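Local coordinates for protein DNA polymerase (Bacillus phage phi29, PDB 2PY5) that copies the phage genome by protein-primed, strand-displacing DNA synthesis with high processivity and fidelity, and proofreads with a 3'-5' exonuclease, at residues 230-235 and 450-455; 245-250 and 485-490; 489-494 and 501-506. The protein carries 2 engineered substitutions. All coordinates share one frame; numbering follows the deposited sequence. Where two conformers were deposited one is given.

Interaction 1 (230-235 and 450-455). With EDO (1,2-ethanediol), chain K.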
loop_
_atom_site.group_PDB
_atom_site.type_symbol
_atom_site.label_atom_id
_atom_site.label_comp_id
_atom_site.label_asym_id
_atom_site.label_seq_id
_atom_site.Cartn_x
_atom_site.Cartn_y
_atom_site.Cartn_z
ATOM N N PHE F 230 2.738 8.503 11.098
ATOM C CA PHE F 230 2.100 9.275 12.166
ATOM C C PHE F 230 0.858 9.984 11.600
ATOM O O PHE F 230 0.961 10.892 10.759
ATOM C CB PHE F 230 3.073 10.303 12.736
ATOM C CG PHE F 230 2.497 11.111 13.862
ATOM C CD1 PHE F 230 2.301 10.542 15.098
ATOM C CD2 PHE F 230 2.139 12.437 13.662
ATOM C CE1 PHE F 230 1.726 11.281 16.131
ATOM C CE2 PHE F 230 1.591 13.178 14.678
ATOM C CZ PHE F 230 1.403 12.592 15.922
ATOM N N THR F 231 -0.306 9.575 12.085
ATOM C CA THR F 231 -1.568 10.176 11.661
ATOM C C THR F 231 -2.334 10.570 12.914
ATOM O O THR F 231 -2.656 9.720 13.738
ATOM C CB THR F 231 -2.410 9.173 10.831
ATOM O OG1 THR F 231 -1.619 8.657 9.743
ATOM C CG2 THR F 231 -3.657 9.822 10.297
ATOM N N TRP F 232 -2.668 11.854 13.036
ATOM C CA TRP F 232 -3.189 12.416 14.274
ATOM C C TRP F 232 -4.015 13.656 14.017
ATOM O O TRP F 232 -3.588 14.555 13.296
ATOM C CB TRP F 232 -2.027 12.772 15.204
ATOM C CG TRP F 232 -2.391 13.518 16.449
ATOM C CD1 TRP F 232 -2.996 13.016 17.562
ATOM C CD2 TRP F 232 -2.179 14.906 16.708
ATOM N NE1 TRP F 232 -3.154 13.990 18.498
ATOM C CE2 TRP F 232 -2.671 15.170 17.998
ATOM C CE3 TRP F 232 -1.629 15.957 15.972
ATOM C CZ2 TRP F 232 -2.605 16.425 18.577
ATOM C CZ3 TRP F 232 -1.577 17.215 16.549
ATOM C CH2 TRP F 232 -2.069 17.441 17.833
ATOM N N LEU F 233 -5.201 13.694 14.634
ATOM C CA LEU F 233 -6.072 14.874 14.638
ATOM C C LEU F 233 -6.095 15.491 16.028
ATOM O O LEU F 233 -6.413 14.816 17.023
ATOM C CB LEU F 233 -7.489 14.475 14.238
ATOM C CG LEU F 233 -8.544 15.577 14.234
ATOM C CD1 LEU F 233 -8.175 16.740 13.345
ATOM C CD2 LEU F 233 -9.914 15.003 13.844
ATOM N N ASN F 234 -5.759 16.773 16.081
ATOM C CA ASN F 234 -5.797 17.561 17.294
ATOM C C ASN F 234 -7.221 17.633 17.799
ATOM O O ASN F 234 -8.084 18.145 17.100
ATOM C CB ASN F 234 -5.250 18.956 16.986
ATOM C CG ASN F 234 -5.034 19.802 18.210
ATOM O OD1 ASN F 234 -5.563 19.519 19.298
ATOM N ND2 ASN F 234 -4.285 20.892 18.035
ATOM N N ASP F 235 -7.461 17.124 19.015
ATOM C CA ASP F 235 -8.801 17.180 19.621
ATOM C C ASP F 235 -9.439 18.581 19.619
ATOM O O ASP F 235 -10.668 18.714 19.557
ATOM C CB ASP F 235 -8.744 16.655 21.060
ATOM C CG ASP F 235 -8.771 15.140 21.146
ATOM O OD1 ASP F 235 -9.154 14.457 20.161
ATOM O OD2 ASP F 235 -8.416 14.624 22.232
ATOM N N ASP F 450 0.930 25.814 18.014
ATOM C CA ASP F 450 -0.156 26.794 18.173
ATOM C C ASP F 450 -1.171 26.814 17.020
ATOM O O ASP F 450 -2.259 27.365 17.167
ATOM C CB ASP F 450 0.400 28.209 18.427
ATOM C CG ASP F 450 1.339 28.715 17.316
ATOM O OD1 ASP F 450 1.824 29.862 17.445
ATOM O OD2 ASP F 450 1.615 28.004 16.339
ATOM N N ARG F 451 -0.795 26.207 15.891
ATOM C CA ARG F 451 -1.615 26.216 14.675
ATOM C C ARG F 451 -1.928 24.816 14.149
ATOM O O ARG F 451 -2.656 24.684 13.189
ATOM C CB ARG F 451 -0.897 27.030 13.596
ATOM C CG ARG F 451 -0.788 28.521 13.932
ATOM C CD ARG F 451 0.116 29.240 12.937
ATOM N NE ARG F 451 -0.387 29.138 11.565
ATOM C CZ ARG F 451 0.224 29.633 10.490
ATOM N NH1 ARG F 451 1.384 30.271 10.614
ATOM N NH2 ARG F 451 -0.323 29.480 9.291
ATOM N N ILE F 452 -1.384 23.776 14.779
ATOM C CA ILE F 452 -1.502 22.426 14.232
ATOM C C ILE F 452 -2.919 21.865 14.358
ATOM O O ILE F 452 -3.500 21.830 15.448
ATOM C CB ILE F 452 -0.471 21.447 14.851
ATOM C CG1 ILE F 452 -0.428 20.135 14.072
ATOM C CG2 ILE F 452 -0.773 21.180 16.358
ATOM C CD1 ILE F 452 0.109 20.256 12.639
ATOM N N ILE F 453 -3.460 21.441 13.215
ATOM C CA ILE F 453 -4.760 20.787 13.150
ATOM C C ILE F 453 -4.616 19.269 13.075
ATOM O O ILE F 453 -5.265 18.533 13.832
ATOM C CB ILE F 453 -5.562 21.228 11.891
ATOM C CG1 ILE F 453 -5.772 22.737 11.846
ATOM C CG2 ILE F 453 -6.940 20.515 11.847
ATOM C CD1 ILE F 453 -6.220 23.246 10.435
ATOM N N TYR F 454 -3.763 18.809 12.155
ATOM C CA TYR F 454 -3.804 17.424 11.690
ATOM C C TYR F 454 -2.488 17.047 11.048
ATOM O O TYR F 454 -1.896 17.864 10.359
ATOM C CB TYR F 454 -4.933 17.314 10.654
ATOM C CG TYR F 454 -5.124 15.974 9.992
ATOM C CD1 TYR F 454 -5.636 14.901 10.688
ATOM C CD2 TYR F 454 -4.767 15.767 8.662
ATOM C CE1 TYR F 454 -5.810 13.658 10.089
ATOM C CE2 TYR F 454 -4.966 14.539 8.050
ATOM C CZ TYR F 454 -5.475 13.490 8.756
ATOM O OH TYR F 454 -5.653 12.247 8.165
ATOM N N CYS F 455 -2.043 15.819 11.287
ATOM C CA CYS F 455 -0.897 15.240 10.591
ATOM C C CYS F 455 -1.314 13.943 9.935
ATOM O O CYS F 455 -2.063 13.166 10.524
ATOM C CB CYS F 455 0.205 14.887 11.589
ATOM S SG CYS F 455 0.844 16.276 12.543
HETATM C C1 EDO K . -2.970 23.199 20.586
HETATM O O1 EDO K . -4.312 22.762 20.393
HETATM C C2 EDO K . -2.857 24.721 20.491
HETATM O O2 EDO K . -3.222 25.354 21.727
#
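Trp232 and Leu233 pair with Cys455 and Tyr454 in an antiparallel beta contact within the sheet of the polymerization region. The short strand 231-233 lies beside strand 452-456, whose end carries the first residues of the YCDTD motif of family B polymerases. Trp232 and Cys455 form a hydrogen-bonded pair: Cys455 N donates to Trp232 O at 2.8 Å, and Trp232 N donates to Cys455 O. Leu233 and Tyr454 form the next, non-hydrogen-bonded pair. Asn234 N then reaches Ile453 O at 2.9 Å. Ile453 and Tyr454 both face His461 on the other side of strand 452-456, a classic beta bulge.

The side chains divide between two faces. On the face of Trp232 and Cys455, the indole meets Ile452 at its edge, with Trp232 CZ3 4.0 Å from Ile452 CG1. Phe230 CD2 touches Cys455 CB at 3.7 Å. The sulfur of Cys455 lies in the plane of the Phe230 ring, at its edge, as a sulfur-aromatic contact. Helix 427-447 covers this face through Ile442 and Ala445. On the other face, the side chains of Leu233 and Tyr454 cross at about a right angle, and Leu233 CB is 4.0 Å from Tyr454 CD1. The Tyr454 hydroxyl is hydrogen-bonded to Lys498 N.

Thr231 OG1 is hydrogen-bonded to the catalytic metal ligand Asp456. The pairing thus places a second-shell hydroxyl beside the magnesium site.

Asn234 has CG anti to the backbone N (chi1 -171°), which carries its amide toward strand 452-456. OD1 accepts from Arg236 N. Asn234 ND2 donates to O1 of a 1,2-ethanediol, probably from the crystallisation liquor, and, close to the amide plane, to Ile452 O at 2.9 Å and 163°.

Interaction 2 (245-250 and 485-490); sequences GMVFDV and HESTFK. With EDO (1,2-ethanediol), chain B; EDO (1,2-ethanediol), chain L.
Gly245, Val247 and Phe489 belong to an antiparallel strand pair with a classic beta bulge, where strand 241-250 runs beside 483-489 in the polymerase sheet. Gly245 and Phe489 exchange two backbone bonds: Phe489 N to Gly245 O is 2.8 Å, and Gly245 N donates to Phe489 O. Val247 N donates to Ser487 O. At the bulge, Glu486 and Ser487 both face Val247. Val247 O accepts Glu486 N at 2.8 Å and, weakly, Ser487 N.

His485 NE2 donates to Thr488 OG1 at 2.9 Å in a bent bond, close to the ring plane, and weakly to Ser487 O. This helps to orient the imidazole. Met246 CE lies over one face of that ring, and an ethanediol carbon over the opposite face. The same ethanediol donates from O1 to His485 O.

Asp249 binds the catalytic magnesium. In one of its two conformers OD2 lies 2.8 Å from Glu486 OE2, a tentative contact. There OD1 has a weak hydrogen bond with Ser459 OG and lies close to Asp458, another magnesium ligand.

Phe489 CG sits between its own N and carbonyl carbon (chi1 57°), which brings the ring against Gly245. Gly245 CA makes a CH-pi contact over one face, offset toward the rim, 3.6 Å from the Phe489 ring centroid.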
loop_
_atom_site.group_PDB
_atom_site.type_symbol
_atom_site.label_atom_id
_atom_site.label_comp_id
_atom_site.label_asym_id
_atom_site.label_seq_id
_atom_site.Cartn_x
_atom_site.Cartn_y
_atom_site.Cartn_z
ATOM N N GLY F 245 -6.785 27.878 6.285
ATOM C CA GLY F 245 -5.656 27.089 6.728
ATOM C C GLY F 245 -4.813 26.650 5.557
ATOM O O GLY F 245 -5.085 27.017 4.412
ATOM N N MET F 246 -3.790 25.862 5.831
ATOM C CA MET F 246 -2.841 25.501 4.791
ATOM C C MET F 246 -2.258 24.132 5.074
ATOM O O MET F 246 -2.266 23.668 6.212
ATOM C CB MET F 246 -1.734 26.578 4.690
ATOM C CG MET F 246 -0.844 26.680 5.918
ATOM S SD MET F 246 0.151 28.194 6.008
ATOM C CE MET F 246 0.697 28.378 4.310
ATOM N N VAL F 247 -1.748 23.509 4.012
ATOM C CA VAL F 247 -1.183 22.159 4.088
ATOM C C VAL F 247 0.239 22.176 3.562
ATOM O O VAL F 247 0.502 22.726 2.516
ATOM C CB VAL F 247 -2.016 21.193 3.236
ATOM C CG1 VAL F 247 -1.421 19.792 3.230
ATOM C CG2 VAL F 247 -3.468 21.167 3.753
ATOM N N PHE F 248 1.136 21.538 4.312
ATOM C CA PHE F 248 2.507 21.298 3.890
ATOM C C PHE F 248 2.715 19.801 3.765
ATOM O O PHE F 248 2.225 19.046 4.599
ATOM C CB PHE F 248 3.475 21.845 4.920
ATOM C CG PHE F 248 3.436 23.339 5.058
ATOM C CD1 PHE F 248 2.596 23.944 5.986
ATOM C CD2 PHE F 248 4.253 24.145 4.275
ATOM C CE1 PHE F 248 2.570 25.319 6.121
ATOM C CE2 PHE F 248 4.236 25.516 4.420
ATOM C CZ PHE F 248 3.372 26.099 5.345
ATOM N N ASP F 249 3.474 19.396 2.737
ATOM C CA ASP F 249 3.732 17.996 2.463
ATOM C C ASP F 249 5.225 17.824 2.183
ATOM O O ASP F 249 5.768 18.525 1.343
ATOM C CB ASP F 249 2.890 17.579 1.256
ATOM C CG ASP F 249 2.855 16.092 1.030
ATOM O OD1 ASP F 249 3.494 15.332 1.784
ATOM O OD2 ASP F 249 2.152 15.674 0.082
ATOM N N VAL F 250 5.871 16.885 2.879
ATOM C CA VAL F 250 7.294 16.639 2.613
ATOM C C VAL F 250 7.450 16.139 1.169
ATOM O O VAL F 250 6.663 15.323 0.699
ATOM C CB VAL F 250 7.884 15.617 3.589
ATOM C CG1 VAL F 250 9.373 15.364 3.269
ATOM C CG2 VAL F 250 7.696 16.077 5.031
ATOM N N HIS F 485 4.739 23.795 0.453
ATOM C CA HIS F 485 3.429 24.380 0.707
ATOM C C HIS F 485 2.527 23.877 -0.417
ATOM O O HIS F 485 2.634 24.304 -1.578
ATOM C CB HIS F 485 3.512 25.901 0.742
ATOM C CG HIS F 485 2.184 26.576 0.928
ATOM N ND1 HIS F 485 1.991 27.914 0.640
ATOM C CD2 HIS F 485 0.985 26.099 1.352
ATOM C CE1 HIS F 485 0.731 28.231 0.899
ATOM N NE2 HIS F 485 0.096 27.147 1.310
ATOM N N GLU F 486 1.658 22.947 -0.073
ATOM C CA GLU F 486 0.890 22.203 -1.044
ATOM C C GLU F 486 -0.393 22.921 -1.436
ATOM O O GLU F 486 -0.783 22.908 -2.613
ATOM C CB GLU F 486 0.559 20.833 -0.463
ATOM C CG GLU F 486 -0.184 19.904 -1.381
ATOM C CD GLU F 486 -0.159 18.509 -0.846
ATOM O OE1 GLU F 486 -1.068 18.160 -0.055
ATOM O OE2 GLU F 486 0.800 17.766 -1.173
ATOM N N SER F 487 -1.070 23.506 -0.447
ATOM C CA SER F 487 -2.357 24.132 -0.693
ATOM C C SER F 487 -2.740 25.048 0.438
ATOM O O SER F 487 -2.130 25.033 1.522
ATOM C CB SER F 487 -3.447 23.079 -0.859
ATOM O OG SER F 487 -3.573 22.326 0.317
ATOM N N THR F 488 -3.742 25.870 0.154
ATOM C CA THR F 488 -4.376 26.733 1.149
ATOM C C THR F 488 -5.873 26.593 0.986
ATOM O O THR F 488 -6.361 26.544 -0.138
ATOM C CB THR F 488 -3.959 28.199 0.960
ATOM O OG1 THR F 488 -2.525 28.286 0.954
ATOM C CG2 THR F 488 -4.546 29.105 2.053
ATOM N N PHE F 489 -6.589 26.487 2.112
ATOM C CA PHE F 489 -8.044 26.340 2.071
ATOM C C PHE F 489 -8.784 27.505 2.725
ATOM O O PHE F 489 -8.242 28.210 3.580
ATOM C CB PHE F 489 -8.493 24.973 2.645
ATOM C CG PHE F 489 -8.034 24.686 4.073
ATOM C CD1 PHE F 489 -8.735 25.188 5.171
ATOM C CD2 PHE F 489 -6.963 23.834 4.305
ATOM C CE1 PHE F 489 -8.346 24.877 6.469
ATOM C CE2 PHE F 489 -6.578 23.517 5.587
ATOM C CZ PHE F 489 -7.289 24.060 6.677
ATOM N N LYS F 490 -10.023 27.707 2.283
ATOM C CA LYS F 490 -10.916 28.745 2.814
ATOM C C LYS F 490 -11.633 28.268 4.068
ATOM O O LYS F 490 -11.897 29.042 4.989
ATOM C CB LYS F 490 -11.932 29.162 1.741
ATOM C CG LYS F 490 -13.031 30.099 2.199
ATOM C CD LYS F 490 -12.528 31.401 2.874
ATOM C CE LYS F 490 -13.668 32.380 3.227
ATOM N NZ LYS F 490 -14.706 31.822 4.135
HETATM C C1 EDO B . -0.525 27.004 -2.440
HETATM O O1 EDO B . 0.530 26.147 -2.889
HETATM C C2 EDO B . -0.170 28.458 -2.731
HETATM O O2 EDO B . 0.367 28.605 -4.056
HETATM C C1 EDO L . -17.513 29.730 3.230
HETATM O O1 EDO L . -16.103 29.794 3.347
HETATM C C2 EDO L . -18.137 30.308 4.495
HETATM O O2 EDO L . -18.733 31.578 4.200
#

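Interaction 3 (489-494 and 501-506). With EDO (1,2-ethanediol), chain L.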
loop_
_atom_site.group_PDB
_atom_site.type_symbol
_atom_site.label_atom_id
_atom_site.label_comp_id
_atom_site.label_asym_id
_atom_site.label_seq_id
_atom_site.Cartn_x
_atom_site.Cartn_y
_atom_site.Cartn_z
ATOM N N PHE F 489 -6.589 26.487 2.112
ATOM C CA PHE F 489 -8.044 26.340 2.071
ATOM C C PHE F 489 -8.784 27.505 2.725
ATOM O O PHE F 489 -8.242 28.210 3.580
ATOM C CB PHE F 489 -8.493 24.973 2.645
ATOM C CG PHE F 489 -8.034 24.686 4.073
ATOM C CD1 PHE F 489 -8.735 25.188 5.171
ATOM C CD2 PHE F 489 -6.963 23.834 4.305
ATOM C CE1 PHE F 489 -8.346 24.877 6.469
ATOM C CE2 PHE F 489 -6.578 23.517 5.587
ATOM C CZ PHE F 489 -7.289 24.060 6.677
ATOM N N LYS F 490 -10.023 27.707 2.283
ATOM C CA LYS F 490 -10.916 28.745 2.814
ATOM C C LYS F 490 -11.633 28.268 4.068
ATOM O O LYS F 490 -11.897 29.042 4.989
ATOM C CB LYS F 490 -11.932 29.162 1.741
ATOM C CG LYS F 490 -13.031 30.099 2.199
ATOM C CD LYS F 490 -12.528 31.401 2.874
ATOM C CE LYS F 490 -13.668 32.380 3.227
ATOM N NZ LYS F 490 -14.706 31.822 4.135
ATOM N N ARG F 491 -11.976 26.982 4.085
ATOM C CA ARG F 491 -12.601 26.388 5.238
ATOM C C ARG F 491 -12.411 24.885 5.164
ATOM O O ARG F 491 -12.041 24.349 4.121
ATOM C CB ARG F 491 -14.086 26.742 5.307
ATOM C CG ARG F 491 -14.889 26.279 4.135
ATOM C CD ARG F 491 -16.403 26.382 4.377
ATOM N NE ARG F 491 -17.154 25.870 3.230
ATOM C CZ ARG F 491 -18.474 25.682 3.205
ATOM N NH1 ARG F 491 -19.223 25.927 4.269
ATOM N NH2 ARG F 491 -19.049 25.204 2.116
ATOM N N ALA F 492 -12.653 24.223 6.282
ATOM C CA ALA F 492 -12.406 22.792 6.391
ATOM C C ALA F 492 -13.221 22.232 7.552
ATOM O O ALA F 492 -13.757 22.974 8.375
ATOM C CB ALA F 492 -10.919 22.515 6.577
ATOM N N LYS F 493 -13.347 20.909 7.576
ATOM C CA LYS F 493 -13.933 20.206 8.699
ATOM C C LYS F 493 -13.284 18.830 8.813
ATOM O O LYS F 493 -13.246 18.058 7.845
ATOM C CB LYS F 493 -15.449 20.086 8.576
ATOM C CG LYS F 493 -16.094 19.464 9.838
ATOM C CD LYS F 493 -17.595 19.305 9.704
ATOM C CE LYS F 493 -18.373 20.569 10.036
ATOM N NZ LYS F 493 -19.809 20.227 10.256
ATOM N N TYR F 494 -12.711 18.574 9.986
ATOM C CA TYR F 494 -12.007 17.332 10.288
ATOM C C TYR F 494 -12.809 16.579 11.344
ATOM O O TYR F 494 -13.075 17.095 12.430
ATOM C CB TYR F 494 -10.601 17.616 10.839
ATOM C CG TYR F 494 -9.669 18.299 9.864
ATOM C CD1 TYR F 494 -9.791 19.669 9.595
ATOM C CD2 TYR F 494 -8.672 17.588 9.216
ATOM C CE1 TYR F 494 -8.915 20.307 8.692
ATOM C CE2 TYR F 494 -7.796 18.212 8.330
ATOM C CZ TYR F 494 -7.940 19.564 8.065
ATOM O OH TYR F 494 -7.095 20.190 7.186
ATOM N N ILE F 501 -12.801 17.256 5.090
ATOM C CA ILE F 501 -13.099 17.949 3.846
ATOM C C ILE F 501 -12.430 19.314 3.877
ATOM O O ILE F 501 -12.201 19.887 4.952
ATOM C CB ILE F 501 -14.622 18.105 3.574
ATOM C CG1 ILE F 501 -15.350 18.841 4.713
ATOM C CG2 ILE F 501 -15.262 16.739 3.356
ATOM C CD1 ILE F 501 -16.850 18.986 4.520
ATOM N N GLN F 502 -12.106 19.818 2.689
ATOM C CA GLN F 502 -11.592 21.182 2.533
ATOM C C GLN F 502 -12.168 21.841 1.303
ATOM O O GLN F 502 -12.413 21.177 0.294
ATOM C CB GLN F 502 -10.071 21.165 2.373
ATOM C CG GLN F 502 -9.312 20.556 3.552
ATOM C CD GLN F 502 -7.852 20.341 3.255
ATOM O OE1 GLN F 502 -7.458 20.170 2.099
ATOM N NE2 GLN F 502 -7.037 20.300 4.311
ATOM N N ASP F 503 -12.386 23.159 1.396
ATOM C CA ASP F 503 -12.680 24.033 0.245
ATOM C C ASP F 503 -11.345 24.712 -0.086
ATOM O O ASP F 503 -10.913 25.633 0.613
ATOM C CB ASP F 503 -13.709 25.113 0.590
ATOM C CG ASP F 503 -15.160 24.683 0.352
ATOM O OD1 ASP F 503 -15.407 23.608 -0.220
ATOM O OD2 ASP F 503 -16.053 25.478 0.711
ATOM N N ILE F 504 -10.676 24.224 -1.121
ATOM C CA ILE F 504 -9.291 24.633 -1.424
ATOM C C ILE F 504 -9.269 25.750 -2.471
ATOM O O ILE F 504 -9.928 25.662 -3.491
ATOM C CB ILE F 504 -8.465 23.424 -1.920
ATOM C CG1 ILE F 504 -8.367 22.363 -0.818
ATOM C CG2 ILE F 504 -7.083 23.865 -2.394
ATOM C CD1 ILE F 504 -7.669 21.052 -1.256
ATOM N N TYR F 505 -8.480 26.797 -2.210
ATOM C CA TYR F 505 -8.268 27.881 -3.147
ATOM C C TYR F 505 -7.554 27.392 -4.404
ATOM O O TYR F 505 -6.510 26.753 -4.308
ATOM C CB TYR F 505 -7.424 28.968 -2.497
ATOM C CG TYR F 505 -8.122 29.826 -1.462
ATOM C CD1 TYR F 505 -7.684 29.839 -0.142
ATOM C CD2 TYR F 505 -9.161 30.677 -1.817
ATOM C CE1 TYR F 505 -8.289 30.649 0.810
ATOM C CE2 TYR F 505 -9.775 31.493 -0.880
ATOM C CZ TYR F 505 -9.333 31.473 0.432
ATOM O OH TYR F 505 -9.938 32.296 1.360
ATOM N N MET F 506 -8.156 27.667 -5.560
ATOM C CA MET F 506 -7.608 27.283 -6.855
ATOM C C MET F 506 -7.590 28.491 -7.779
ATOM O O MET F 506 -8.372 29.425 -7.621
ATOM C CB MET F 506 -8.453 26.189 -7.507
ATOM C CG MET F 506 -8.644 24.947 -6.672
ATOM S SD MET F 506 -7.151 23.981 -6.396
ATOM C CE MET F 506 -6.947 23.149 -7.980
HETATM C C1 EDO L . -17.513 29.730 3.230
HETATM O O1 EDO L . -16.103 29.794 3.347
HETATM C C2 EDO L . -18.137 30.308 4.495
HETATM O O2 EDO L . -18.733 31.578 4.200
HETATM O O HOH W 1 -18.203 23.454 -0.642
#
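A beta hairpin of strands 491-496 and 499-509 brings Arg491, Lys493 and Tyr494 against Asp503, Ile501 and Gln502. It continues the polymerase sheet beyond a corner of the chain at Lys490. Lys493 and Ile501 form a hydrogen-bonded pair: Ile501 N to Lys493 O is 2.9 Å, and Lys493 N returns a bond to Ile501 O. Near the corner, Lys490 N donates to Asp503 O at 2.8 Å, and Asp503 N to Arg491 O at 3.0 Å.

On the face of Ala492, Gln502 reaches across the hairpin. Gln502 NE2 donates to Tyr494 OH at 2.9 Å. The hydroxyl oxygen lies in the amide plane, while the ring is turned 77° from it. Gln502 NE2 also lies 3.5 Å from Phe489 CE2. Tyr494 OH has a further hydrogen bond with His461 ND1, and the Tyr494 ring stacks on Tyr500, which probably helps to bind template-primer DNA.

On the other face, Arg491 and Asp503 lie side by side. Arg491 NE donates to Asp503 OD2 at 2.8 Å and 165°, from above the carboxylate plane. A weaker bond comes from Arg491 NH2. A water donates to Asp503 OD1. Phe543 makes a cation-pi contact with the guanidinium.

The charges of Arg491 and Asp503 thus probably offset each other beside Phe543. The buried amide of Gln502 is met by a phenol that is itself hydrogen-bonded to His461.

How the interactions relate
All three interactions lie in one antiparallel sheet of the polymerization region. Interactions 2 and 3 have centres about 10 Å apart and share Phe489 and Lys490, where the chain turns from one strand to the next. The centres of interactions 1 and 2 are about 13 Å apart. Interaction 1 meets interaction 3 where Leu233 CD1 packs on Tyr494 CB at 3.6 Å. Ile453 CD1 also touches Phe489 CZ at 4.0 Å, tying 450-455 to both other contacts. Interactions 1 and 2 approach the catalytic magnesium site from two strands, through Thr231 beside Asp456 and through Asp249 itself. Interaction 1 comes within about 7 Å of the DNA, nearest atoms.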